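Local coordinates for ankyrin repeat domain-containing protein EMB506, chloroplastic (Arabidopsis thaliana, PDB 6JD6) that acts in the initial differentiation of the proplastid during embryo development and is required for correct cotyledon and leaf margin development, at residues A148-I153 with A179-Y184; P214-V219 with K245-L250. All coordinates share one frame; numbering follows the deposited sequence.

Contact 1 (A148-I153 with A179-Y184); sequences ALHKAI and AAPIHY
H150 and I153, one turn apart on a helix of the second ankyrin repeat, receive the first turn of the corresponding helix in the third. The H150 ring lies beside P181, its NE2 3.6 Å from P181 CD, while its CD2 comes 3.9 Å from Y184 CE2 at the edge of the tyrosine ring. I153 divides its branches between two partners: CD1 rests 3.5 Å from P181 CB, and CG2, anti to the backbone N, packs 3.7 Å from Y184 CB. L149 adds its CD2, which comes within 4.0 Å of P181 CG.

Polar bonds behind this layer orient the rings. H150 is held at both nitrogens, ND1 by the backbone N of T147 and NE2 by the carbonyl of L173, and Y184 OH is bonded to D175. At the start of helix 181-187, the N-cap residue A180 donates its N to H183 ND1 over 3.0 Å, nearly straight at 175° and in the ring plane, and H183 NE2 bonds W212 O. The aliphatic meetings make the interface largely apolar, while ND1 of the buried H150 faces a backbone N-H and NE2 a carbonyl, a pattern consistent with a neutral imidazole protonated at NE2.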
ATOM      1  N   ALA A 148      -8.692  -6.324  -2.805  1.00 36.15           N
ATOM      2  CA  ALA A 148      -7.823  -5.649  -3.756  1.00 35.31           C
ATOM      3  C   ALA A 148      -8.074  -4.141  -3.764  1.00 37.69           C
ATOM      4  O   ALA A 148      -7.151  -3.357  -3.983  1.00 38.14           O
ATOM      5  CB  ALA A 148      -8.017  -6.225  -5.145  1.00 31.64           C
ATOM      6  N   LEU A 149      -9.324  -3.742  -3.535  1.00 37.35           N
ATOM      7  CA  LEU A 149      -9.669  -2.321  -3.480  1.00 36.34           C
ATOM      8  C   LEU A 149      -8.949  -1.619  -2.325  1.00 33.27           C
ATOM      9  O   LEU A 149      -8.354  -0.560  -2.519  1.00 34.90           O
ATOM     10  CB  LEU A 149     -11.184  -2.122  -3.365  1.00 35.91           C
ATOM     11  CG  LEU A 149     -11.670  -0.672  -3.297  1.00 35.77           C
ATOM     12  CD1 LEU A 149     -11.289   0.085  -4.567  1.00 34.90           C
ATOM     13  CD2 LEU A 149     -13.180  -0.600  -3.061  1.00 34.34           C
ATOM     14  N   HIS A 150      -9.016  -2.205  -1.132  1.00 32.17           N
ATOM     15  CA  HIS A 150      -8.296  -1.677   0.028  1.00 34.65           C
ATOM     16  C   HIS A 150      -6.826  -1.454  -0.315  1.00 38.31           C
ATOM     17  O   HIS A 150      -6.277  -0.380  -0.074  1.00 35.88           O
ATOM     18  CB  HIS A 150      -8.359  -2.651   1.205  1.00 33.60           C
ATOM     19  CG  HIS A 150      -9.668  -2.662   1.934  1.00 36.97           C
ATOM     20  ND1 HIS A 150     -10.521  -3.743   1.911  1.00 37.15           N
ATOM     21  CD2 HIS A 150     -10.250  -1.741   2.740  1.00 38.24           C
ATOM     22  CE1 HIS A 150     -11.579  -3.483   2.658  1.00 41.27           C
ATOM     23  NE2 HIS A 150     -11.440  -2.274   3.173  1.00 39.53           N
ATOM     24  N   LYS A 151      -6.197  -2.480  -0.881  1.00 39.05           N
ATOM     25  CA  LYS A 151      -4.770  -2.431  -1.184  1.00 38.39           C
ATOM     26  C   LYS A 151      -4.434  -1.420  -2.262  1.00 35.13           C
ATOM     27  O   LYS A 151      -3.433  -0.705  -2.162  1.00 35.78           O
ATOM     28  CB  LYS A 151      -4.253  -3.807  -1.592  1.00 40.09           C
ATOM     29  CG  LYS A 151      -3.514  -4.497  -0.489  1.00 45.11           C
ATOM     30  CD  LYS A 151      -2.331  -3.670  -0.024  1.00 46.18           C
ATOM     31  CE  LYS A 151      -1.879  -4.142   1.338  1.00 46.02           C
ATOM     32  NZ  LYS A 151      -1.627  -5.604   1.316  1.00 47.42           N
ATOM     33  N   ALA A 152      -5.269  -1.369  -3.294  1.00 31.65           N
ATOM     34  CA  ALA A 152      -5.077  -0.424  -4.385  1.00 33.56           C
ATOM     35  C   ALA A 152      -5.123   1.011  -3.873  1.00 38.54           C
ATOM     36  O   ALA A 152      -4.435   1.894  -4.390  1.00 40.59           O
ATOM     37  CB  ALA A 152      -6.136  -0.637  -5.458  1.00 32.02           C
ATOM     38  N   ILE A 153      -5.949   1.239  -2.857  1.00 37.20           N
ATOM     39  CA  ILE A 153      -6.078   2.565  -2.263  1.00 35.08           C
ATOM     40  C   ILE A 153      -4.878   2.866  -1.372  1.00 33.71           C
ATOM     41  O   ILE A 153      -4.311   3.952  -1.433  1.00 36.57           O
ATOM     42  CB  ILE A 153      -7.397   2.694  -1.480  1.00 33.82           C
ATOM     43  CG1 ILE A 153      -8.577   2.657  -2.457  1.00 34.62           C
ATOM     44  CG2 ILE A 153      -7.424   3.975  -0.681  1.00 32.63           C
ATOM     45  CD1 ILE A 153      -9.925   2.636  -1.789  1.00 36.39           C
ATOM     46  N   ALA A 179     -11.265  -0.669   9.181  1.00 29.76           N
ATOM     47  CA  ALA A 179     -10.964   0.398   8.236  1.00 30.83           C
ATOM     48  C   ALA A 179     -11.610   0.158   6.872  1.00 33.89           C
ATOM     49  O   ALA A 179     -11.482  -0.922   6.283  1.00 31.13           O
ATOM     50  CB  ALA A 179      -9.458   0.573   8.086  1.00 29.48           C
ATOM     51  N   ALA A 180     -12.293   1.187   6.379  1.00 31.84           N
ATOM     52  CA  ALA A 180     -12.978   1.137   5.094  1.00 32.87           C
ATOM     53  C   ALA A 180     -12.109   1.791   4.022  1.00 31.33           C
ATOM     54  O   ALA A 180     -11.143   2.476   4.348  1.00 30.36           O
ATOM     55  CB  ALA A 180     -14.334   1.855   5.206  1.00 28.68           C
ATOM     56  N   PRO A 181     -12.439   1.578   2.734  1.00 33.44           N
ATOM     57  CA  PRO A 181     -11.722   2.279   1.662  1.00 32.35           C
ATOM     58  C   PRO A 181     -11.610   3.799   1.866  1.00 32.40           C
ATOM     59  O   PRO A 181     -10.568   4.373   1.549  1.00 32.91           O
ATOM     60  CB  PRO A 181     -12.570   1.962   0.426  1.00 32.33           C
ATOM     61  CG  PRO A 181     -13.080   0.590   0.705  1.00 33.53           C
ATOM     62  CD  PRO A 181     -13.364   0.562   2.193  1.00 32.36           C
ATOM     63  N   ILE A 182     -12.651   4.440   2.390  1.00 33.21           N
ATOM     64  CA  ILE A 182     -12.600   5.885   2.613  1.00 33.44           C
ATOM     65  C   ILE A 182     -11.538   6.279   3.659  1.00 32.29           C
ATOM     66  O   ILE A 182     -10.893   7.318   3.521  1.00 33.29           O
ATOM     67  CB  ILE A 182     -13.997   6.478   2.957  1.00 36.40           C
ATOM     68  CG1 ILE A 182     -13.932   8.003   3.093  1.00 36.40           C
ATOM     69  CG2 ILE A 182     -14.557   5.865   4.221  1.00 35.51           C
ATOM     70  CD1 ILE A 182     -13.579   8.719   1.818  1.00 37.44           C
ATOM     71  N   HIS A 183     -11.345   5.446   4.684  1.00 27.60           N
ATOM     72  CA  HIS A 183     -10.290   5.678   5.681  1.00 27.01           C
ATOM     73  C   HIS A 183      -8.918   5.753   5.001  1.00 28.12           C
ATOM     74  O   HIS A 183      -8.141   6.685   5.218  1.00 28.55           O
ATOM     75  CB  HIS A 183     -10.246   4.539   6.710  1.00 26.68           C
ATOM     76  CG  HIS A 183     -11.268   4.638   7.803  1.00 29.15           C
ATOM     77  ND1 HIS A 183     -12.244   3.682   7.994  1.00 31.60           N
ATOM     78  CD2 HIS A 183     -11.436   5.549   8.792  1.00 29.07           C
ATOM     79  CE1 HIS A 183     -12.983   4.011   9.038  1.00 32.32           C
ATOM     80  NE2 HIS A 183     -12.517   5.141   9.539  1.00 31.67           N
ATOM     81  N   TYR A 184      -8.621   4.757   4.177  1.00 26.49           N
ATOM     82  CA  TYR A 184      -7.314   4.678   3.533  1.00 27.23           C
ATOM     83  C   TYR A 184      -7.114   5.743   2.458  1.00 26.10           C
ATOM     84  O   TYR A 184      -6.004   6.232   2.267  1.00 29.31           O
ATOM     85  CB  TYR A 184      -7.078   3.279   2.953  1.00 27.84           C
ATOM     86  CG  TYR A 184      -6.926   2.196   3.998  1.00 28.12           C
ATOM     87  CD1 TYR A 184      -5.884   2.228   4.912  1.00 26.36           C
ATOM     88  CD2 TYR A 184      -7.811   1.126   4.052  1.00 29.46           C
ATOM     89  CE1 TYR A 184      -5.736   1.230   5.863  1.00 25.26           C
ATOM     90  CE2 TYR A 184      -7.674   0.129   4.999  1.00 28.59           C
ATOM     91  CZ  TYR A 184      -6.635   0.187   5.901  1.00 28.91           C
ATOM     92  OH  TYR A 184      -6.495  -0.811   6.842  1.00 31.17           O
TER

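Contact 2 (P214-V219 with K245-L250); sequences PLHIAV and KLALDL
H216 reaches from the fourth ankyrin repeat to the backbone that leads into the helix of the fifth, a step of the ankyrin-repeat solenoid, in which helices of successive repeats stack side by side. Its CG is anti to the carbonyl carbon (chi1 -72°), which swings the imidazole toward the backbone of 245-247. There NE2 donates to K245 O at 3.0 Å, a bent bond (139° at the hydrogen) whose acceptor is tilted from the ring plane. The same ring has CD2 3.6 Å from A247 N, and its ND1 is bonded to the backbone N of T213, so both nitrogens are engaged and the rotation of the ring is fixed.

Around the histidine the apolar side chains close on A247, whose short methyl points at the neighbouring helix. L215, with CG anti to its backbone N, brings CG to 3.9 Å from A247 CB, and V219 approaches the same methyl with CG2 at 4.0 Å. The other valine branch, CG1, lies 3.7 Å from L250 CB. L267 of helix 260-269 also touches V219 and A247, so that helix covers this layer. In the approach to helix 247-252, L246 N donates to D249 OD2. L250 points back toward helix 214-220, where its CD1 sits 3.9 Å from H216 CB and 3.2 Å from H216 O.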
ATOM      1  N   PRO A 214     -12.960   8.981   9.039  1.00 33.25           N
ATOM      2  CA  PRO A 214     -12.130   9.655   8.031  1.00 31.59           C
ATOM      3  C   PRO A 214     -11.796  11.111   8.383  1.00 30.10           C
ATOM      4  O   PRO A 214     -10.700  11.572   8.050  1.00 29.78           O
ATOM      5  CB  PRO A 214     -13.003   9.597   6.773  1.00 33.01           C
ATOM      6  CG  PRO A 214     -13.799   8.355   6.948  1.00 35.79           C
ATOM      7  CD  PRO A 214     -14.100   8.272   8.423  1.00 33.61           C
ATOM      8  N   LEU A 215     -12.713  11.816   9.040  1.00 27.81           N
ATOM      9  CA  LEU A 215     -12.453  13.191   9.464  1.00 28.60           C
ATOM     10  C   LEU A 215     -11.266  13.271  10.425  1.00 30.53           C
ATOM     11  O   LEU A 215     -10.441  14.176  10.318  1.00 32.83           O
ATOM     12  CB  LEU A 215     -13.695  13.819  10.111  1.00 30.44           C
ATOM     13  CG  LEU A 215     -13.565  15.309  10.452  1.00 30.50           C
ATOM     14  CD1 LEU A 215     -13.272  16.112   9.188  1.00 30.31           C
ATOM     15  CD2 LEU A 215     -14.820  15.845  11.148  1.00 30.76           C
ATOM     16  N   HIS A 216     -11.190  12.324  11.361  1.00 28.65           N
ATOM     17  CA  HIS A 216     -10.056  12.225  12.284  1.00 29.28           C
ATOM     18  C   HIS A 216      -8.732  12.074  11.527  1.00 30.24           C
ATOM     19  O   HIS A 216      -7.759  12.777  11.805  1.00 29.12           O
ATOM     20  CB  HIS A 216     -10.232  11.041  13.254  1.00 26.12           C
ATOM     21  CG  HIS A 216     -11.283  11.259  14.302  1.00 28.59           C
ATOM     22  ND1 HIS A 216     -12.488  10.587  14.300  1.00 31.18           N
ATOM     23  CD2 HIS A 216     -11.306  12.066  15.388  1.00 30.11           C
ATOM     24  CE1 HIS A 216     -13.208  10.975  15.338  1.00 31.65           C
ATOM     25  NE2 HIS A 216     -12.517  11.873  16.015  1.00 30.38           N
ATOM     26  N   ILE A 217      -8.702  11.150  10.573  1.00 28.94           N
ATOM     27  CA  ILE A 217      -7.497  10.909   9.790  1.00 29.14           C
ATOM     28  C   ILE A 217      -7.136  12.114   8.912  1.00 31.47           C
ATOM     29  O   ILE A 217      -5.960  12.450   8.763  1.00 32.81           O
ATOM     30  CB  ILE A 217      -7.640   9.654   8.901  1.00 29.26           C
ATOM     31  CG1 ILE A 217      -8.050   8.445   9.743  1.00 29.66           C
ATOM     32  CG2 ILE A 217      -6.336   9.369   8.159  1.00 25.80           C
ATOM     33  CD1 ILE A 217      -8.286   7.192   8.915  1.00 30.66           C
ATOM     34  N   ALA A 218      -8.147  12.759   8.334  1.00 31.07           N
ATOM     35  CA  ALA A 218      -7.923  13.934   7.495  1.00 30.53           C
ATOM     36  C   ALA A 218      -7.214  15.034   8.276  1.00 31.59           C
ATOM     37  O   ALA A 218      -6.220  15.602   7.819  1.00 31.04           O
ATOM     38  CB  ALA A 218      -9.244  14.448   6.928  1.00 30.36           C
ATOM     39  N   VAL A 219      -7.731  15.322   9.463  1.00 31.40           N
ATOM     40  CA  VAL A 219      -7.125  16.305  10.350  1.00 31.28           C
ATOM     41  C   VAL A 219      -5.719  15.877  10.807  1.00 30.87           C
ATOM     42  O   VAL A 219      -4.805  16.696  10.879  1.00 31.17           O
ATOM     43  CB  VAL A 219      -8.038  16.581  11.558  1.00 29.89           C
ATOM     44  CG1 VAL A 219      -7.381  17.545  12.515  1.00 28.12           C
ATOM     45  CG2 VAL A 219      -9.380  17.138  11.079  1.00 29.89           C
ATOM     46  N   LYS A 245     -11.614  11.599  21.752  1.00 36.63           N
ATOM     47  CA  LYS A 245     -11.025  12.675  20.955  1.00 38.01           C
ATOM     48  C   LYS A 245     -11.930  13.144  19.817  1.00 35.49           C
ATOM     49  O   LYS A 245     -12.410  12.335  19.022  1.00 34.87           O
ATOM     50  CB  LYS A 245      -9.691  12.236  20.353  1.00 39.92           C
ATOM     51  CG  LYS A 245      -8.686  11.661  21.331  1.00 45.80           C
ATOM     52  CD  LYS A 245      -7.542  11.022  20.544  1.00 51.46           C
ATOM     53  CE  LYS A 245      -6.520  10.335  21.441  1.00 54.14           C
ATOM     54  NZ  LYS A 245      -5.465   9.686  20.612  1.00 52.18           N
ATOM     55  N   LEU A 246     -12.142  14.455  19.740  1.00 31.71           N
ATOM     56  CA  LEU A 246     -12.789  15.074  18.588  1.00 31.60           C
ATOM     57  C   LEU A 246     -11.740  15.346  17.526  1.00 32.33           C
ATOM     58  O   LEU A 246     -10.554  15.428  17.837  1.00 32.51           O
ATOM     59  CB  LEU A 246     -13.427  16.403  18.987  1.00 31.18           C
ATOM     60  CG  LEU A 246     -14.677  16.375  19.865  1.00 32.48           C
ATOM     61  CD1 LEU A 246     -15.007  17.782  20.356  1.00 33.36           C
ATOM     62  CD2 LEU A 246     -15.845  15.789  19.090  1.00 32.83           C
ATOM     63  N   ALA A 247     -12.170  15.498  16.277  1.00 34.03           N
ATOM     64  CA  ALA A 247     -11.265  15.961  15.226  1.00 35.17           C
ATOM     65  C   ALA A 247     -10.655  17.302  15.637  1.00 33.03           C
ATOM     66  O   ALA A 247      -9.498  17.588  15.340  1.00 32.92           O
ATOM     67  CB  ALA A 247     -12.001  16.088  13.896  1.00 35.79           C
ATOM     68  N   LEU A 248     -11.444  18.109  16.342  1.00 32.28           N
ATOM     69  CA  LEU A 248     -10.971  19.374  16.895  1.00 33.65           C
ATOM     70  C   LEU A 248      -9.721  19.190  17.756  1.00 32.99           C
ATOM     71  O   LEU A 248      -8.788  19.985  17.677  1.00 32.80           O
ATOM     72  CB  LEU A 248     -12.071  20.040  17.718  1.00 33.39           C
ATOM     73  CG  LEU A 248     -11.690  21.349  18.409  1.00 36.85           C
ATOM     74  CD1 LEU A 248     -11.299  22.404  17.380  1.00 39.12           C
ATOM     75  CD2 LEU A 248     -12.832  21.851  19.287  1.00 36.66           C
ATOM     76  N   ASP A 249      -9.712  18.144  18.580  1.00 32.12           N
ATOM     77  CA  ASP A 249      -8.548  17.842  19.413  1.00 34.14           C
ATOM     78  C   ASP A 249      -7.314  17.536  18.564  1.00 33.45           C
ATOM     79  O   ASP A 249      -6.205  17.961  18.892  1.00 34.01           O
ATOM     80  CB  ASP A 249      -8.850  16.676  20.356  1.00 33.82           C
ATOM     81  CG  ASP A 249      -9.949  17.005  21.345  1.00 37.56           C
ATOM     82  OD1 ASP A 249      -9.914  18.117  21.915  1.00 39.51           O
ATOM     83  OD2 ASP A 249     -10.854  16.166  21.541  1.00 38.45           O
ATOM     84  N   LEU A 250      -7.513  16.805  17.470  1.00 32.85           N
ATOM     85  CA  LEU A 250      -6.410  16.470  16.571  1.00 34.41           C
ATOM     86  C   LEU A 250      -5.879  17.711  15.862  1.00 34.43           C
ATOM     87  O   LEU A 250      -4.693  17.798  15.546  1.00 32.48           O
ATOM     88  CB  LEU A 250      -6.840  15.426  15.537  1.00 35.30           C
ATOM     89  CG  LEU A 250      -7.226  14.047  16.075  1.00 38.97           C
ATOM     90  CD1 LEU A 250      -7.374  13.051  14.944  1.00 36.19           C
ATOM     91  CD2 LEU A 250      -6.207  13.562  17.070  1.00 43.03           C
TER

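Overall arrangement
Contacts 1 and 2 are the same join made twice, between first helices of consecutive ankyrin repeats, and they bury equal surface, 317 Å² each. The centre of contact 1 is about 3 Å from the centre of the chain, that of contact 2 about 21 Å. Both are buried contacts, though K245 and L246 at the edge of contact 2 are partly exposed. Their centres are 19 Å apart, and helices 181-187 and 214-220 connect them directly: H183 CD2 meets I217 CD1 at 3.6 Å. The chemistry differs. Proline and tyrosine in contact 1 give way to alanine and leucine, and only in contact 2 does the histidine make a clear hydrogen bond across the two segments.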